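Local structure of cGAS/DncV-like nucleotidyltransferase in E. coli homolog (Elizabethkingia meningoseptica ATCC 13253 = NBRC 12535, 6E0O) at residues E249-K252 against D256-E259; W265-S268 against T274-D277. The protein synthesizes cyclic dinucleotide second messengers from nucleoside triphosphates, probably as part of a CBASS defence against bacteriophage. One frame throughout, in Å; residues are numbered along the deposited sequence.

Contact 1. Residues E249-K252 against D256-E259; sequences EDMK and DYTE
Tyr257 reaches from the loop after helix 236-252 back to the last turn of that helix, where Asp250 and Met251 take hold of its ring in two different ways. At the rim, Tyr257 OH donates to Asp250 OD2 over 2.7 Å. The acceptor lone pair is the anti one, turned away from OD1, and the carboxylate stands almost perpendicular to the ring, with an interplanar angle of 88°. Over one face sits the methyl of Met251: CE lies 3.8 Å from the centre of the Tyr257 ring, a CH-pi contact displaced toward CZ and CE2. Bends at chi2 (-55°) and chi3 (95°) bring this methyl round onto the ring, while SD stays more distant and oblique in a Met-aromatic contact.

This buried trio contrasts with the flanking Glu249 and Lys252, whose side chains lie at the exposed surface of the helix, and with exposed Asp256, whose CB points away from the helix. Lys246, one turn earlier, forms a salt bridge with Asp250 OD1, so the two carboxylate oxygens have separate partners. The lysine and the phenol together would be expected to favour the ionised form of this buried aspartate, while the hydroxyl bond restricts how the tyrosine ring can shift.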
loop_
_atom_site.group_PDB
_atom_site.type_symbol
_atom_site.label_atom_id
_atom_site.label_comp_id
_atom_site.label_asym_id
_atom_site.label_seq_id
_atom_site.Cartn_x
_atom_site.Cartn_y
_atom_site.Cartn_z
ATOM N N GLU A 249 6.993 -21.018 -6.915
ATOM C CA GLU A 249 6.716 -21.902 -8.038
ATOM C C GLU A 249 5.950 -21.170 -9.133
ATOM O O GLU A 249 6.248 -21.334 -10.324
ATOM C CB GLU A 249 5.962 -23.143 -7.558
ATOM C CG GLU A 249 6.813 -24.055 -6.686
ATOM C CD GLU A 249 6.111 -25.336 -6.289
ATOM O OE1 GLU A 249 4.941 -25.523 -6.680
ATOM O OE2 GLU A 249 6.733 -26.150 -5.572
ATOM N N ASP A 250 4.977 -20.339 -8.749
ATOM C CA ASP A 250 4.222 -19.578 -9.740
ATOM C C ASP A 250 5.136 -18.672 -10.556
ATOM O O ASP A 250 4.914 -18.482 -11.755
ATOM C CB ASP A 250 3.133 -18.749 -9.057
ATOM C CG ASP A 250 1.911 -19.558 -8.696
ATOM O OD1 ASP A 250 1.759 -20.714 -9.162
ATOM O OD2 ASP A 250 1.087 -19.022 -7.937
ATOM N N MET A 251 6.155 -18.080 -9.920
ATOM C CA MET A 251 7.060 -17.200 -10.652
ATOM C C MET A 251 7.903 -17.999 -11.639
ATOM O O MET A 251 8.082 -17.582 -12.788
ATOM C CB MET A 251 7.956 -16.411 -9.698
ATOM C CG MET A 251 7.181 -15.464 -8.780
ATOM S SD MET A 251 6.091 -14.267 -9.595
ATOM C CE MET A 251 4.534 -15.149 -9.541
ATOM N N LYS A 252 8.412 -19.169 -11.221
ATOM C CA LYS A 252 9.130 -20.019 -12.161
ATOM C C LYS A 252 8.220 -20.444 -13.305
ATOM O O LYS A 252 8.694 -20.700 -14.422
ATOM C CB LYS A 252 9.695 -21.262 -11.463
ATOM C CG LYS A 252 10.741 -20.990 -10.373
ATOM C CD LYS A 252 11.619 -22.224 -10.083
ATOM C CE LYS A 252 12.684 -22.391 -11.169
ATOM N NZ LYS A 252 13.569 -23.579 -10.970
ATOM N N ASP A 256 0.150 -15.647 -14.336
ATOM C CA ASP A 256 -0.547 -14.384 -14.586
ATOM C C ASP A 256 -1.275 -13.954 -13.318
ATOM O O ASP A 256 -2.437 -14.289 -13.099
ATOM C CB ASP A 256 -1.520 -14.532 -15.751
ATOM C CG ASP A 256 -0.822 -14.745 -17.069
ATOM O OD1 ASP A 256 0.246 -14.139 -17.276
ATOM O OD2 ASP A 256 -1.344 -15.521 -17.894
ATOM N N TYR A 257 -0.572 -13.221 -12.467
ATOM C CA TYR A 257 -1.135 -12.687 -11.239
ATOM C C TYR A 257 -1.890 -11.395 -11.523
ATOM O O TYR A 257 -1.498 -10.595 -12.374
ATOM C CB TYR A 257 0.006 -12.390 -10.262
ATOM C CG TYR A 257 0.487 -13.556 -9.424
ATOM C CD1 TYR A 257 0.235 -14.877 -9.780
ATOM C CD2 TYR A 257 1.184 -13.321 -8.247
ATOM C CE1 TYR A 257 0.660 -15.926 -8.972
ATOM C CE2 TYR A 257 1.603 -14.352 -7.446
ATOM C CZ TYR A 257 1.344 -15.645 -7.806
ATOM O OH TYR A 257 1.778 -16.637 -6.965
ATOM N N THR A 258 -2.954 -11.169 -10.767
ATOM C CA THR A 258 -3.646 -9.889 -10.812
ATOM C C THR A 258 -3.158 -8.984 -9.681
ATOM O O THR A 258 -2.604 -9.439 -8.678
ATOM C CB THR A 258 -5.168 -10.053 -10.698
ATOM O OG1 THR A 258 -5.516 -10.426 -9.361
ATOM C CG2 THR A 258 -5.702 -11.102 -11.653
ATOM N N GLU A 259 -3.387 -7.683 -9.840
ATOM C CA GLU A 259 -3.346 -6.789 -8.694
ATOM C C GLU A 259 -4.480 -7.168 -7.753
ATOM O O GLU A 259 -5.415 -7.869 -8.135
ATOM C CB GLU A 259 -3.449 -5.334 -9.156
ATOM C CG GLU A 259 -2.226 -4.919 -9.984
ATOM C CD GLU A 259 -2.178 -3.459 -10.376
ATOM O OE1 GLU A 259 -3.197 -2.762 -10.248
ATOM O OE2 GLU A 259 -1.104 -3.000 -10.820
#

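Contact 2. Residues W265-S268 against T274-D277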
loop_
_atom_site.group_PDB
_atom_site.type_symbol
_atom_site.label_atom_id
_atom_site.label_comp_id
_atom_site.label_asym_id
_atom_site.label_seq_id
_atom_site.Cartn_x
_atom_site.Cartn_y
_atom_site.Cartn_z
ATOM N N TRP A 265 -3.404 -6.580 -14.486
ATOM C CA TRP A 265 -2.418 -7.608 -14.225
ATOM C C TRP A 265 -1.272 -7.048 -13.396
ATOM O O TRP A 265 -0.825 -5.918 -13.607
ATOM C CB TRP A 265 -1.834 -8.123 -15.539
ATOM C CG TRP A 265 -2.773 -8.841 -16.444
ATOM C CD1 TRP A 265 -3.143 -8.459 -17.703
ATOM C CD2 TRP A 265 -3.448 -10.078 -16.185
ATOM N NE1 TRP A 265 -4.007 -9.378 -18.239
ATOM C CE2 TRP A 265 -4.210 -10.383 -17.331
ATOM C CE3 TRP A 265 -3.479 -10.959 -15.102
ATOM C CZ2 TRP A 265 -5.005 -11.526 -17.418
ATOM C CZ3 TRP A 265 -4.272 -12.091 -15.189
ATOM C CH2 TRP A 265 -5.017 -12.367 -16.340
ATOM N N LEU A 266 -0.756 -7.871 -12.486
ATOM C CA LEU A 266 0.396 -7.459 -11.691
ATOM C C LEU A 266 1.621 -7.263 -12.569
ATOM O O LEU A 266 2.367 -6.291 -12.398
ATOM C CB LEU A 266 0.675 -8.501 -10.616
ATOM C CG LEU A 266 1.807 -8.163 -9.653
ATOM C CD1 LEU A 266 1.574 -6.855 -8.935
ATOM C CD2 LEU A 266 1.997 -9.305 -8.648
ATOM N N PHE A 267 1.854 -8.177 -13.500
ATOM C CA PHE A 267 3.024 -8.118 -14.377
ATOM C C PHE A 267 2.659 -7.510 -15.729
ATOM O O PHE A 267 3.028 -7.984 -16.791
ATOM C CB PHE A 267 3.667 -9.498 -14.475
ATOM C CG PHE A 267 4.067 -10.029 -13.125
ATOM C CD1 PHE A 267 5.078 -9.410 -12.402
ATOM C CD2 PHE A 267 3.402 -11.097 -12.544
ATOM C CE1 PHE A 267 5.437 -9.865 -11.145
ATOM C CE2 PHE A 267 3.752 -11.548 -11.283
ATOM C CZ PHE A 267 4.773 -10.927 -10.585
ATOM N N SER A 268 1.926 -6.401 -15.652
ATOM C CA SER A 268 1.547 -5.610 -16.814
ATOM C C SER A 268 2.760 -4.924 -17.425
ATOM O O SER A 268 3.755 -4.649 -16.750
ATOM C CB SER A 268 0.553 -4.540 -16.371
ATOM O OG SER A 268 0.509 -3.457 -17.268
ATOM N N THR A 274 9.069 -7.287 -11.872
ATOM C CA THR A 274 9.065 -8.516 -12.645
ATOM C C THR A 274 8.846 -9.740 -11.762
ATOM O O THR A 274 8.998 -9.701 -10.538
ATOM C CB THR A 274 10.408 -8.709 -13.360
ATOM O OG1 THR A 274 11.396 -9.014 -12.364
ATOM C CG2 THR A 274 10.822 -7.458 -14.144
ATOM N N ARG A 275 8.504 -10.851 -12.422
ATOM C CA ARG A 275 8.422 -12.126 -11.724
ATOM C C ARG A 275 9.760 -12.514 -11.110
ATOM O O ARG A 275 9.794 -13.169 -10.062
ATOM C CB ARG A 275 7.938 -13.214 -12.678
ATOM C CG ARG A 275 6.504 -13.025 -13.141
ATOM C CD ARG A 275 6.104 -14.091 -14.131
ATOM N NE ARG A 275 4.762 -13.898 -14.667
ATOM C CZ ARG A 275 4.456 -13.052 -15.644
ATOM N NH1 ARG A 275 5.393 -12.293 -16.190
ATOM N NH2 ARG A 275 3.209 -12.954 -16.070
ATOM N N GLN A 276 10.868 -12.137 -11.752
ATOM C CA GLN A 276 12.180 -12.433 -11.197
ATOM C C GLN A 276 12.387 -11.722 -9.865
ATOM O O GLN A 276 12.978 -12.289 -8.935
ATOM C CB GLN A 276 13.254 -12.050 -12.206
ATOM C CG GLN A 276 14.659 -12.267 -11.696
ATOM C CD GLN A 276 14.949 -13.707 -11.331
ATOM O OE1 GLN A 276 14.558 -14.650 -12.034
ATOM N NE2 GLN A 276 15.665 -13.891 -10.229
ATOM N N ASP A 277 11.917 -10.475 -9.751
ATOM C CA ASP A 277 11.983 -9.780 -8.467
ATOM C C ASP A 277 11.271 -10.581 -7.384
ATOM O O ASP A 277 11.779 -10.741 -6.270
ATOM C CB ASP A 277 11.321 -8.404 -8.567
ATOM C CG ASP A 277 12.054 -7.446 -9.474
ATOM O OD1 ASP A 277 13.284 -7.594 -9.627
ATOM O OD2 ASP A 277 11.389 -6.542 -10.040
HETATM O O HOH W 1 3.400 -10.491 -17.906
#
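This contact is a CH-pi contact of Arg275 on Phe267, with the guanidinium lying over Phe267 CB, at the start of helix 275-289, where a capping box formed by Thr274 and Asp277 begins the helix. Phe267 belongs to the loop that leads to that helix. Arg275 CG stands 3.5 Å from the centre of the Phe267 ring and only 7° off its normal, so the aliphatic part of the arginine covers one face centrally. Leu266 CG lies over the opposite face, sandwiching the ring. Phe267 CE1 also touches the backbone at the helix start, 3.5 Å from Arg275 N.

Extended from CG to NE, the arginine carries its guanidinium back past the ring toward Phe267 CB, which lies over one guanidinium face. The two planes are inclined by 33°, so this is no parallel stack. NE donates to the carbonyl oxygen of Ala255, fixing the polar end against the loop after helix 236-252, and Met251 of that helix also packs on both Phe267 and Arg275.

Within the cap, Asp277 N donates to Thr274 OG1, and Thr274 N returns a bond to Asp277 OD2, approaching from above the carboxylate plane. On the loop side, a water in the guanidinium plane accepts from Arg275 NH2 at 3.1 Å and donates to Phe267 O at 2.8 Å.

The 249-252/256-259 contact is buried, whereas the 265-268/274-277 contact lies at the surface. The first joins the end of helix 236-252 to its following loop; the second joins a later part of that loop to the start of helix 275-289. Their chemistry differs accordingly: the buried contact has a direct phenol-carboxylate bond, whereas in the outer one a water bridges Arg275 NH2 and Phe267 O. In both, an aliphatic group covers an aromatic face. The two parts of the loop meet at Tyr257 O and Leu266 N, 2.8 Å apart in a probable hydrogen bond, and a long, weak ion pair links Asp256 with Arg275. Both lie away from the nucleotide- and magnesium-binding residues.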